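Local coordinates for putative isocitrate dehydrogenase, NAD-dependent (Methylococcus capsulatus, PDB 6LKY), which probably oxidises isocitrate with NAD as coenzyme in a magnesium-dependent reaction, at residues A19-T27 against A330-R338; E120-H128 against E140-S150. The protein carries 1 engineered substitution. All coordinates share one frame; numbering follows the deposited sequence.

Interaction 1 of 2, residues A19-T27 against A330-R338; sequences AAVKVIEAT and AEAIVERVR
Val23 is the knob of this contact, its side chain set in a hole formed by Ala330, Ile333, Val334 and Val337 on the facing helix. From CB the side chain forks. CG1, anti to the backbone N (chi1 164°), is turned toward the later part of the partner helix and meets Val337 CG2 at 4.0 Å. CG2, on the N side, enters the hole itself: it lies 3.8 Å from Ile333 CG2 and equally near Val334 CG2, and the carbonyl O of Ala330 is also close to it. The Val23 and Val334 side chains run in opposite senses where their CG2 methyls touch. One turn earlier the two alanine methyls meet, Ala19 CB to Ala330 CB at 3.6 Å. One turn later Ala26 CB is straddled by Val334 CG1 and Val337 CG1. Small residues at these places let two nearly parallel helices, 11° apart, run with axes 9.1 Å from each other; no hydrogen bond joins them. At the end, Thr27 CG2 rests 3.8 Å from Val337 CG1, while its OG1 turns back to give a hydrogen bond to Ile24 O in the carbonyl plane. A glycine in place of Thr27 would probably leave Val337 CG1 without its methyl neighbour and Ile24 O with the backbone NH of this position as its remaining donor of the two. Arg299 ties the two helix ends together, hydrogen-bonding to Thr27 O and Val337 O. Helix 278-290 packs on Val23 and Ile333 through Ile281, helix 294-310 on Thr27 and Val337, and the far side of helix 13-26 lies on strands 31-35 and 63-66 of the large mixed sheet.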
ATOM      1  N   ALA A  19     -16.790 -25.366   3.656  1.00 33.59           N
ATOM      2  CA  ALA A  19     -17.266 -25.197   2.291  1.00 36.84           C
ATOM      3  C   ALA A  19     -16.239 -25.731   1.308  1.00 38.91           C
ATOM      4  O   ALA A  19     -16.554 -26.563   0.448  1.00 39.55           O
ATOM      5  CB  ALA A  19     -17.584 -23.724   2.021  1.00 33.46           C
ATOM      6  N   ALA A  20     -14.973 -25.343   1.491  1.00 31.81           N
ATOM      7  CA  ALA A  20     -13.985 -25.712   0.490  1.00 34.66           C
ATOM      8  C   ALA A  20     -13.826 -27.220   0.440  1.00 34.49           C
ATOM      9  O   ALA A  20     -13.783 -27.810  -0.647  1.00 39.49           O
ATOM     10  CB  ALA A  20     -12.650 -25.029   0.772  1.00 30.97           C
ATOM     11  N   VAL A  21     -13.831 -27.870   1.608  1.00 35.95           N
ATOM     12  CA  VAL A  21     -13.661 -29.319   1.629  1.00 36.06           C
ATOM     13  C   VAL A  21     -14.752 -29.977   0.798  1.00 41.75           C
ATOM     14  O   VAL A  21     -14.466 -30.801  -0.087  1.00 34.34           O
ATOM     15  CB  VAL A  21     -13.652 -29.832   3.084  1.00 43.16           C
ATOM     16  CG1 VAL A  21     -13.989 -31.318   3.143  1.00 41.32           C
ATOM     17  CG2 VAL A  21     -12.285 -29.569   3.732  1.00 43.77           C
ATOM     18  N   LYS A  22     -16.000 -29.517   0.968  1.00 35.00           N
ATOM     19  CA  LYS A  22     -17.095 -30.123   0.219  1.00 37.32           C
ATOM     20  C   LYS A  22     -16.848 -29.990  -1.273  1.00 47.80           C
ATOM     21  O   LYS A  22     -16.918 -30.982  -2.019  1.00 49.58           O
ATOM     22  CB  LYS A  22     -18.425 -29.483   0.619  1.00 34.47           C
ATOM     23  CG  LYS A  22     -18.929 -29.885   2.010  1.00 46.28           C
ATOM     24  CD  LYS A  22     -20.381 -29.448   2.204  1.00 51.44           C
ATOM     25  CE  LYS A  22     -20.650 -28.892   3.604  1.00 61.26           C
ATOM     26  NZ  LYS A  22     -20.640 -29.932   4.673  1.00 59.07           N
ATOM     27  N   VAL A  23     -16.433 -28.796  -1.705  1.00 43.50           N
ATOM     28  CA  VAL A  23     -16.212 -28.567  -3.128  1.00 45.70           C
ATOM     29  C   VAL A  23     -15.106 -29.472  -3.633  1.00 42.74           C
ATOM     30  O   VAL A  23     -15.238 -30.111  -4.688  1.00 43.71           O
ATOM     31  CB  VAL A  23     -15.901 -27.082  -3.386  1.00 43.27           C
ATOM     32  CG1 VAL A  23     -15.291 -26.892  -4.760  1.00 38.15           C
ATOM     33  CG2 VAL A  23     -17.171 -26.248  -3.235  1.00 38.84           C
ATOM     34  N   ILE A  24     -14.031 -29.607  -2.853  1.00 39.48           N
ATOM     35  CA  ILE A  24     -12.949 -30.482  -3.289  1.00 48.20           C
ATOM     36  C   ILE A  24     -13.471 -31.905  -3.439  1.00 49.29           C
ATOM     37  O   ILE A  24     -13.250 -32.564  -4.466  1.00 44.53           O
ATOM     38  CB  ILE A  24     -11.760 -30.400  -2.313  1.00 44.58           C
ATOM     39  CG1 ILE A  24     -11.044 -29.045  -2.459  1.00 40.76           C
ATOM     40  CG2 ILE A  24     -10.789 -31.554  -2.544  1.00 35.63           C
ATOM     41  CD1 ILE A  24     -10.130 -28.700  -1.284  1.00 38.60           C
ATOM     42  N   GLU A  25     -14.251 -32.370  -2.461  1.00 44.80           N
ATOM     43  CA  GLU A  25     -14.713 -33.745  -2.543  1.00 48.72           C
ATOM     44  C   GLU A  25     -15.699 -33.910  -3.684  1.00 51.13           C
ATOM     45  O   GLU A  25     -15.773 -34.992  -4.277  1.00 49.03           O
ATOM     46  CB  GLU A  25     -15.291 -34.193  -1.202  1.00 50.18           C
ATOM     47  CG  GLU A  25     -14.192 -34.724  -0.271  1.00 61.20           C
ATOM     48  CD  GLU A  25     -14.587 -34.733   1.195  1.00 68.18           C
ATOM     49  OE1 GLU A  25     -15.728 -34.326   1.504  1.00 76.78           O
ATOM     50  OE2 GLU A  25     -13.747 -35.137   2.036  1.00 57.35           O
ATOM     51  N   ALA A  26     -16.416 -32.838  -4.046  1.00 41.63           N
ATOM     52  CA  ALA A  26     -17.341 -32.946  -5.164  1.00 41.24           C
ATOM     53  C   ALA A  26     -16.624 -33.245  -6.474  1.00 47.54           C
ATOM     54  O   ALA A  26     -17.253 -33.768  -7.396  1.00 51.84           O
ATOM     55  CB  ALA A  26     -18.177 -31.677  -5.296  1.00 38.05           C
ATOM     56  N   THR A  27     -15.324 -32.940  -6.574  1.00 55.87           N
ATOM     57  CA  THR A  27     -14.598 -33.197  -7.816  1.00 48.43           C
ATOM     58  C   THR A  27     -14.233 -34.663  -7.992  1.00 50.96           C
ATOM     59  O   THR A  27     -13.845 -35.059  -9.096  1.00 51.85           O
ATOM     60  CB  THR A  27     -13.303 -32.383  -7.874  1.00 46.20           C
ATOM     61  OG1 THR A  27     -12.416 -32.854  -6.852  1.00 42.40           O
ATOM     62  CG2 THR A  27     -13.571 -30.902  -7.677  1.00 37.94           C
ATOM     63  N   ALA A 330     -21.775 -22.285  -1.186  1.00 35.17           N
ATOM     64  CA  ALA A 330     -21.018 -23.526  -1.298  1.00 44.02           C
ATOM     65  C   ALA A 330     -21.834 -24.601  -2.037  1.00 42.45           C
ATOM     66  O   ALA A 330     -21.297 -25.321  -2.882  1.00 35.92           O
ATOM     67  CB  ALA A 330     -20.586 -24.020   0.093  1.00 36.04           C
ATOM     68  N   GLU A 331     -23.135 -24.743  -1.726  1.00 42.35           N
ATOM     69  CA  GLU A 331     -23.947 -25.765  -2.398  1.00 48.31           C
ATOM     70  C   GLU A 331     -24.100 -25.461  -3.868  1.00 44.43           C
ATOM     71  O   GLU A 331     -23.981 -26.370  -4.688  1.00 44.62           O
ATOM     72  CB  GLU A 331     -25.325 -25.926  -1.759  1.00 50.72           C
ATOM     73  CG  GLU A 331     -25.535 -27.264  -1.041  1.00 65.35           C
ATOM     74  CD  GLU A 331     -25.305 -28.452  -2.012  1.00 67.64           C
ATOM     75  OE1 GLU A 331     -24.471 -29.334  -1.672  1.00 69.74           O
ATOM     76  OE2 GLU A 331     -25.824 -28.472  -3.207  1.00 69.23           O
ATOM     77  N   ALA A 332     -24.303 -24.179  -4.217  1.00 45.52           N
ATOM     78  CA  ALA A 332     -24.348 -23.776  -5.627  1.00 40.81           C
ATOM     79  C   ALA A 332     -23.066 -24.157  -6.358  1.00 45.94           C
ATOM     80  O   ALA A 332     -23.098 -24.716  -7.471  1.00 56.23           O
ATOM     81  CB  ALA A 332     -24.598 -22.269  -5.754  1.00 47.32           C
ATOM     82  N   ILE A 333     -21.923 -23.912  -5.717  1.00 43.76           N
ATOM     83  CA  ILE A 333     -20.664 -24.258  -6.353  1.00 49.85           C
ATOM     84  C   ILE A 333     -20.527 -25.771  -6.476  1.00 40.51           C
ATOM     85  O   ILE A 333     -20.014 -26.261  -7.480  1.00 39.01           O
ATOM     86  CB  ILE A 333     -19.475 -23.619  -5.605  1.00 40.66           C
ATOM     87  CG1 ILE A 333     -19.545 -22.093  -5.696  1.00 40.43           C
ATOM     88  CG2 ILE A 333     -18.135 -24.062  -6.228  1.00 32.07           C
ATOM     89  CD1 ILE A 333     -18.666 -21.373  -4.680  1.00 30.39           C
ATOM     90  N   VAL A 334     -20.945 -26.530  -5.456  1.00 41.20           N
ATOM     91  CA  VAL A 334     -20.873 -27.994  -5.522  1.00 51.72           C
ATOM     92  C   VAL A 334     -21.697 -28.509  -6.696  1.00 49.84           C
ATOM     93  O   VAL A 334     -21.227 -29.312  -7.524  1.00 53.02           O
ATOM     94  CB  VAL A 334     -21.345 -28.603  -4.185  1.00 49.46           C
ATOM     95  CG1 VAL A 334     -21.725 -30.069  -4.348  1.00 51.99           C
ATOM     96  CG2 VAL A 334     -20.273 -28.441  -3.095  1.00 39.84           C
ATOM     97  N   GLU A 335     -22.911 -27.980  -6.831  1.00 47.72           N
ATOM     98  CA  GLU A 335     -23.794 -28.405  -7.906  1.00 54.79           C
ATOM     99  C   GLU A 335     -23.184 -28.099  -9.271  1.00 60.32           C
ATOM    100  O   GLU A 335     -23.290 -28.915 -10.199  1.00 65.78           O
ATOM    101  CB  GLU A 335     -25.151 -27.715  -7.747  1.00 55.26           C
ATOM    102  CG  GLU A 335     -25.989 -28.245  -6.564  1.00 58.50           C
ATOM    103  CD  GLU A 335     -27.126 -27.315  -6.158  1.00 69.03           C
ATOM    104  OE1 GLU A 335     -27.752 -27.568  -5.099  1.00 62.99           O
ATOM    105  OE2 GLU A 335     -27.389 -26.335  -6.891  1.00 70.59           O
ATOM    106  N   ARG A 336     -22.539 -26.923  -9.415  1.00 54.67           N
ATOM    107  CA  ARG A 336     -21.890 -26.560 -10.683  1.00 46.07           C
ATOM    108  C   ARG A 336     -20.631 -27.375 -10.952  1.00 49.54           C
ATOM    109  O   ARG A 336     -20.393 -27.793 -12.093  1.00 56.89           O
ATOM    110  CB  ARG A 336     -21.539 -25.076 -10.694  1.00 48.57           C
ATOM    111  CG  ARG A 336     -22.722 -24.170 -10.663  1.00 52.36           C
ATOM    112  CD  ARG A 336     -23.138 -23.772 -12.057  1.00 62.71           C
ATOM    113  NE  ARG A 336     -24.077 -24.720 -12.642  1.00 79.20           N
ATOM    114  CZ  ARG A 336     -24.352 -24.801 -13.940  1.00 80.62           C
ATOM    115  NH1 ARG A 336     -23.751 -23.991 -14.803  1.00 71.42           N
ATOM    116  NH2 ARG A 336     -25.235 -25.692 -14.374  1.00 72.46           N
ATOM    117  N   VAL A 337     -19.833 -27.645  -9.913  1.00 54.73           N
ATOM    118  CA  VAL A 337     -18.653 -28.490 -10.075  1.00 56.65           C
ATOM    119  C   VAL A 337     -19.100 -29.782 -10.686  1.00 68.26           C
ATOM    120  O   VAL A 337     -18.352 -30.481 -11.387  1.00 67.73           O
ATOM    121  CB  VAL A 337     -17.978 -28.784  -8.716  1.00 54.15           C
ATOM    122  CG1 VAL A 337     -17.052 -30.022  -8.810  1.00 51.61           C
ATOM    123  CG2 VAL A 337     -17.196 -27.609  -8.204  1.00 52.84           C
ATOM    124  N   ARG A 338     -20.318 -30.153 -10.355  1.00 68.79           N
ATOM    125  CA  ARG A 338     -20.573 -31.559 -10.319  1.00 70.22           C
ATOM    126  C   ARG A 338     -21.326 -31.947 -11.597  1.00 74.71           C
ATOM    127  O   ARG A 338     -21.616 -33.113 -11.816  1.00 79.26           O
ATOM    128  CB  ARG A 338     -21.157 -31.771  -8.918  1.00 72.27           C
ATOM    129  CG  ARG A 338     -21.298 -33.045  -8.390  1.00 73.50           C
ATOM    130  CD  ARG A 338     -22.600 -33.921  -8.321  1.00 82.73           C
ATOM    131  NE  ARG A 338     -21.867 -34.605  -7.378  1.00 91.97           N
ATOM    132  CZ  ARG A 338     -21.950 -35.872  -7.371  1.00 88.70           C
ATOM    133  NH1 ARG A 338     -21.186 -36.767  -6.729  1.00 80.06           N
ATOM    134  NH2 ARG A 338     -22.839 -36.161  -8.201  1.00 82.71           N
TER

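Interaction 2 of 2, residues E120-H128 against E140-S150; sequences EGLYAGIEH and ESIAVVTRKGS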
ATOM      1  N   GLU A 120      11.359 -13.207   5.027  1.00 20.27           N
ATOM      2  CA  GLU A 120      12.197 -12.222   5.721  1.00 23.49           C
ATOM      3  C   GLU A 120      11.638 -10.801   5.571  1.00 23.78           C
ATOM      4  O   GLU A 120      10.425 -10.596   5.723  1.00 25.91           O
ATOM      5  CB  GLU A 120      13.652 -12.329   5.224  1.00 24.23           C
ATOM      6  CG  GLU A 120      13.810 -12.322   3.690  1.00 19.69           C
ATOM      7  CD  GLU A 120      15.265 -12.471   3.212  1.00 32.46           C
ATOM      8  OE1 GLU A 120      16.051 -13.185   3.881  1.00 31.30           O
ATOM      9  OE2 GLU A 120      15.619 -11.896   2.149  1.00 28.88           O
ATOM     10  N   GLY A 121      12.490  -9.807   5.295  1.00 17.24           N
ATOM     11  CA  GLY A 121      12.009  -8.427   5.249  1.00 19.39           C
ATOM     12  C   GLY A 121      11.532  -7.974   6.617  1.00 22.38           C
ATOM     13  O   GLY A 121      12.141  -8.294   7.647  1.00 22.48           O
ATOM     14  N   LEU A 122      10.406  -7.256   6.644  1.00 24.51           N
ATOM     15  CA  LEU A 122       9.867  -6.782   7.920  1.00 24.97           C
ATOM     16  C   LEU A 122       9.124  -7.872   8.697  1.00 29.07           C
ATOM     17  O   LEU A 122       8.569  -7.586   9.767  1.00 25.65           O
ATOM     18  CB  LEU A 122       8.948  -5.578   7.704  1.00 31.22           C
ATOM     19  CG  LEU A 122       9.621  -4.216   7.489  1.00 33.80           C
ATOM     20  CD1 LEU A 122       8.687  -3.270   6.795  1.00 29.12           C
ATOM     21  CD2 LEU A 122      10.092  -3.596   8.786  1.00 29.40           C
ATOM     22  N   TYR A 123       9.138  -9.115   8.217  1.00 22.03           N
ATOM     23  CA  TYR A 123       8.533 -10.235   8.927  1.00 23.82           C
ATOM     24  C   TYR A 123       9.570 -11.085   9.634  1.00 23.12           C
ATOM     25  O   TYR A 123       9.239 -12.153  10.158  1.00 27.32           O
ATOM     26  CB  TYR A 123       7.720 -11.102   7.959  1.00 27.27           C
ATOM     27  CG  TYR A 123       6.427 -10.462   7.518  1.00 21.47           C
ATOM     28  CD1 TYR A 123       6.426  -9.213   6.913  1.00 26.83           C
ATOM     29  CD2 TYR A 123       5.210 -11.120   7.673  1.00 23.14           C
ATOM     30  CE1 TYR A 123       5.245  -8.620   6.495  1.00 33.08           C
ATOM     31  CE2 TYR A 123       4.018 -10.537   7.263  1.00 24.12           C
ATOM     32  CZ  TYR A 123       4.047  -9.281   6.673  1.00 29.94           C
ATOM     33  OH  TYR A 123       2.886  -8.672   6.255  1.00 28.58           O
ATOM     34  N   ALA A 124      10.820 -10.627   9.667  1.00 28.10           N
ATOM     35  CA  ALA A 124      11.888 -11.370  10.323  1.00 26.87           C
ATOM     36  C   ALA A 124      11.642 -11.577  11.812  1.00 29.22           C
ATOM     37  O   ALA A 124      12.268 -12.453  12.409  1.00 29.46           O
ATOM     38  CB  ALA A 124      13.216 -10.646  10.112  1.00 24.35           C
ATOM     39  N   GLY A 125      10.763 -10.797  12.437  1.00 22.61           N
ATOM     40  CA  GLY A 125      10.537 -10.997  13.854  1.00 25.67           C
ATOM     41  C   GLY A 125      11.585 -10.358  14.743  1.00 29.99           C
ATOM     42  O   GLY A 125      11.804 -10.821  15.872  1.00 28.58           O
ATOM     43  N   ILE A 126      12.241  -9.301  14.270  1.00 19.96           N
ATOM     44  CA  ILE A 126      13.336  -8.662  14.993  1.00 23.56           C
ATOM     45  C   ILE A 126      12.880  -7.263  15.371  1.00 22.78           C
ATOM     46  O   ILE A 126      12.795  -6.372  14.512  1.00 23.59           O
ATOM     47  CB  ILE A 126      14.625  -8.643  14.161  1.00 22.67           C
ATOM     48  CG1 ILE A 126      15.030 -10.090  13.821  1.00 22.12           C
ATOM     49  CG2 ILE A 126      15.756  -7.940  14.913  1.00 21.23           C
ATOM     50  CD1 ILE A 126      16.025 -10.195  12.682  1.00 27.00           C
ATOM     51  N   GLU A 127      12.572  -7.072  16.654  1.00 15.23           N
ATOM     52  CA  GLU A 127      12.089  -5.789  17.163  1.00 23.45           C
ATOM     53  C   GLU A 127      12.416  -5.667  18.635  1.00 23.78           C
ATOM     54  O   GLU A 127      12.582  -6.666  19.333  1.00 25.55           O
ATOM     55  CB  GLU A 127      10.578  -5.615  17.085  1.00 23.49           C
ATOM     56  CG  GLU A 127       9.827  -6.189  15.953  1.00 28.87           C
ATOM     57  CD  GLU A 127       8.352  -5.868  16.129  1.00 26.85           C
ATOM     58  OE1 GLU A 127       7.971  -4.741  15.769  1.00 30.76           O
ATOM     59  OE2 GLU A 127       7.594  -6.716  16.660  1.00 31.08           O
ATOM     60  N   HIS A 128      12.358  -4.431  19.123  1.00 19.40           N
ATOM     61  CA  HIS A 128      12.527  -4.219  20.550  1.00 20.74           C
ATOM     62  C   HIS A 128      11.940  -2.870  20.935  1.00 21.84           C
ATOM     63  O   HIS A 128      11.804  -1.978  20.101  1.00 19.83           O
ATOM     64  CB  HIS A 128      14.002  -4.290  20.947  1.00 18.09           C
ATOM     65  CG  HIS A 128      14.884  -3.369  20.161  1.00 24.82           C
ATOM     66  ND1 HIS A 128      15.292  -2.138  20.636  1.00 24.43           N
ATOM     67  CD2 HIS A 128      15.456  -3.509  18.943  1.00 18.74           C
ATOM     68  CE1 HIS A 128      16.069  -1.558  19.736  1.00 21.30           C
ATOM     69  NE2 HIS A 128      16.187  -2.371  18.701  1.00 25.29           N
ATOM     70  N   GLU A 140      11.831  -0.091  17.955  1.00 18.55           N
ATOM     71  CA  GLU A 140      12.498  -0.318  16.679  1.00 16.94           C
ATOM     72  C   GLU A 140      12.115  -1.671  16.108  1.00 22.26           C
ATOM     73  O   GLU A 140      11.887  -2.638  16.838  1.00 22.32           O
ATOM     74  CB  GLU A 140      14.025  -0.237  16.811  1.00 19.01           C
ATOM     75  CG  GLU A 140      14.471   1.173  17.163  1.00 24.30           C
ATOM     76  CD  GLU A 140      15.958   1.347  17.139  1.00 28.77           C
ATOM     77  OE1 GLU A 140      16.408   2.515  17.177  1.00 30.33           O
ATOM     78  OE2 GLU A 140      16.670   0.320  17.091  1.00 26.87           O
ATOM     79  N   SER A 141      12.049  -1.719  14.779  1.00 20.62           N
ATOM     80  CA  SER A 141      11.769  -2.928  14.019  1.00 23.77           C
ATOM     81  C   SER A 141      12.773  -3.006  12.886  1.00 24.83           C
ATOM     82  O   SER A 141      13.049  -2.000  12.223  1.00 21.05           O
ATOM     83  CB  SER A 141      10.340  -2.930  13.455  1.00 20.16           C
ATOM     84  OG  SER A 141       9.370  -2.965  14.494  1.00 24.94           O
ATOM     85  N   ILE A 142      13.320  -4.193  12.663  1.00 20.55           N
ATOM     86  CA  ILE A 142      14.409  -4.376  11.716  1.00 22.26           C
ATOM     87  C   ILE A 142      13.889  -5.181  10.534  1.00 20.70           C
ATOM     88  O   ILE A 142      13.379  -6.290  10.708  1.00 24.42           O
ATOM     89  CB  ILE A 142      15.610  -5.061  12.390  1.00 28.18           C
ATOM     90  CG1 ILE A 142      16.117  -4.186  13.551  1.00 22.82           C
ATOM     91  CG2 ILE A 142      16.724  -5.367  11.369  1.00 27.82           C
ATOM     92  CD1 ILE A 142      17.429  -4.652  14.146  1.00 24.40           C
ATOM     93  N   ALA A 143      14.015  -4.633   9.333  1.00 19.53           N
ATOM     94  CA  ALA A 143      13.781  -5.409   8.117  1.00 20.26           C
ATOM     95  C   ALA A 143      15.082  -6.082   7.694  1.00 21.91           C
ATOM     96  O   ALA A 143      16.146  -5.460   7.722  1.00 22.60           O
ATOM     97  CB  ALA A 143      13.240  -4.518   7.004  1.00 13.23           C
ATOM     98  N   VAL A 144      15.008  -7.358   7.341  1.00 20.77           N
ATOM     99  CA  VAL A 144      16.183  -8.131   6.944  1.00 24.73           C
ATOM    100  C   VAL A 144      16.020  -8.594   5.502  1.00 25.94           C
ATOM    101  O   VAL A 144      15.017  -9.227   5.158  1.00 26.75           O
ATOM    102  CB  VAL A 144      16.415  -9.340   7.872  1.00 27.09           C
ATOM    103  CG1 VAL A 144      17.538 -10.225   7.311  1.00 25.12           C
ATOM    104  CG2 VAL A 144      16.775  -8.857   9.266  1.00 25.45           C
ATOM    105  N   VAL A 145      17.006  -8.276   4.666  1.00 22.69           N
ATOM    106  CA  VAL A 145      17.097  -8.784   3.305  1.00 23.89           C
ATOM    107  C   VAL A 145      18.438  -9.485   3.161  1.00 24.80           C
ATOM    108  O   VAL A 145      19.483  -8.876   3.419  1.00 24.70           O
ATOM    109  CB  VAL A 145      16.966  -7.650   2.272  1.00 24.69           C
ATOM    110  CG1 VAL A 145      17.303  -8.154   0.871  1.00 25.32           C
ATOM    111  CG2 VAL A 145      15.567  -7.050   2.322  1.00 27.04           C
ATOM    112  N   THR A 146      18.405 -10.753   2.745  1.00 26.16           N
ATOM    113  CA  THR A 146      19.599 -11.535   2.440  1.00 27.12           C
ATOM    114  C   THR A 146      19.743 -11.675   0.931  1.00 25.31           C
ATOM    115  O   THR A 146      18.754 -11.628   0.187  1.00 21.19           O
ATOM    116  CB  THR A 146      19.561 -12.947   3.050  1.00 22.17           C
ATOM    117  OG1 THR A 146      18.439 -13.656   2.518  1.00 25.44           O
ATOM    118  CG2 THR A 146      19.479 -12.910   4.570  1.00 21.09           C
ATOM    119  N   ARG A 147      20.995 -11.833   0.485  1.00 25.68           N
ATOM    120  CA  ARG A 147      21.249 -12.123  -0.926  1.00 26.37           C
ATOM    121  C   ARG A 147      20.508 -13.381  -1.383  1.00 26.38           C
ATOM    122  O   ARG A 147      19.882 -13.391  -2.450  1.00 25.41           O
ATOM    123  CB  ARG A 147      22.757 -12.255  -1.176  1.00 26.94           C
ATOM    124  CG  ARG A 147      23.131 -12.573  -2.634  1.00 33.32           C
ATOM    125  CD  ARG A 147      24.662 -12.517  -2.873  1.00 33.33           C
ATOM    126  NE  ARG A 147      25.227 -11.190  -2.628  1.00 30.65           N
ATOM    127  CZ  ARG A 147      25.122 -10.163  -3.473  1.00 32.64           C
ATOM    128  NH1 ARG A 147      24.482 -10.307  -4.625  1.00 32.33           N
ATOM    129  NH2 ARG A 147      25.662  -8.989  -3.173  1.00 42.59           N
ATOM    130  N   LYS A 148      20.532 -14.449  -0.581  1.00 26.98           N
ATOM    131  CA  LYS A 148      19.998 -15.688  -1.135  1.00 30.08           C
ATOM    132  C   LYS A 148      18.474 -15.706  -1.093  1.00 31.86           C
ATOM    133  O   LYS A 148      17.845 -16.238  -2.021  1.00 34.02           O
ATOM    134  CB  LYS A 148      20.565 -16.919  -0.409  1.00 38.85           C
ATOM    135  CG  LYS A 148      22.081 -16.928  -0.180  1.00 41.51           C
ATOM    136  CD  LYS A 148      22.879 -17.431  -1.395  1.00 60.27           C
ATOM    137  CE  LYS A 148      23.198 -16.295  -2.394  1.00 49.03           C
ATOM    138  NZ  LYS A 148      24.237 -16.671  -3.418  1.00 59.83           N
ATOM    139  N   GLY A 149      17.862 -15.054  -0.091  1.00 25.98           N
ATOM    140  CA  GLY A 149      16.412 -14.891  -0.098  1.00 25.93           C
ATOM    141  C   GLY A 149      15.913 -14.116  -1.302  1.00 24.36           C
ATOM    142  O   GLY A 149      14.928 -14.507  -1.949  1.00 28.25           O
ATOM    143  N   SER A 150      16.610 -13.028  -1.644  1.00 28.96           N
ATOM    144  CA  SER A 150      16.227 -12.232  -2.808  1.00 31.05           C
ATOM    145  C   SER A 150      16.402 -13.018  -4.101  1.00 27.45           C
ATOM    146  O   SER A 150      15.531 -12.992  -4.982  1.00 29.42           O
ATOM    147  CB  SER A 150      17.054 -10.946  -2.855  1.00 23.19           C
ATOM    148  OG  SER A 150      17.026 -10.298  -1.609  1.00 29.82           O
TER
HETATM  149  O   HOH W   1      14.236 -10.594   0.253  1.00 33.93           O
HETATM  150  O   HOH W   2      11.434  -7.745  11.944  1.00 24.07           O
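Glu120 and Thr146 make the tight end of this contact. The carboxylate takes two bonds from one residue: Thr146 OG1 gives to the syn lone pair of OE1 at 2.8 Å, and Thr146 N gives to OE2 at 3.1 Å, from above the carboxylate plane. CG of Glu120 stands between the backbone N and carbonyl carbon (chi1 50°), and the extended chain beyond it reaches along the strand to Thr146. Thr146 OG1 also N-caps helix 147-163 by accepting from Gly149 N, so Glu120 is second shell to that cap. Beside it, Gly121 and Val144 exchange two backbone bonds, the shorter being Gly121 N to Val144 O at 2.6 Å, and Leu122 CG sits 3.7 Å from Ala143 CB. At Ile126 and Ile142 one direct bond remains, Ile142 N to Ile126 O at 2.9 Å, nearly in line with the carbonyl; the return link runs through a water that accepts from Ile126 N and gives to Ile142 O. The side toward solvent carries Ile126, whose CD1 touches Val144 CG2 at 3.7 Å while its CG2 meets Ile142. Beyond it His128 and Glu140 share two backbone bonds. On the face opposite to the side chains of His128 and Glu140, Ser141 OG gives to the anti lone pair of Glu127 OE1 at 2.6 Å; Glu127 also holds Arg78 in a salt bridge and accepts from Cys180 N of the second subunit. Residues 140-146 pair antiparallel with a strand of that subunit, extending the sheet across the interface, as in the intersubunit clasp typical of this dehydrogenase family.

From the N terminus, helix 13-26 comes early, and interaction 1 is completed only when helix 326-337, some 300 residues later, packs beside it; the contact thus brings the two ends of the chain together at the edge of the large mixed sheet. Interaction 2 is nested inside that long loop. It closes a short one, the hairpin of strands 127-132 and 135-146, shortly after strand 111-117 leaves the large sheet, and passes the chain on to helix 147-163. The centres lie 40 Å apart, on opposite sides of the chain's centre, without touching: 19-27 with 330-338 joins chain ends within one subunit, whereas 120-128 with 140-150 builds the region facing the second subunit.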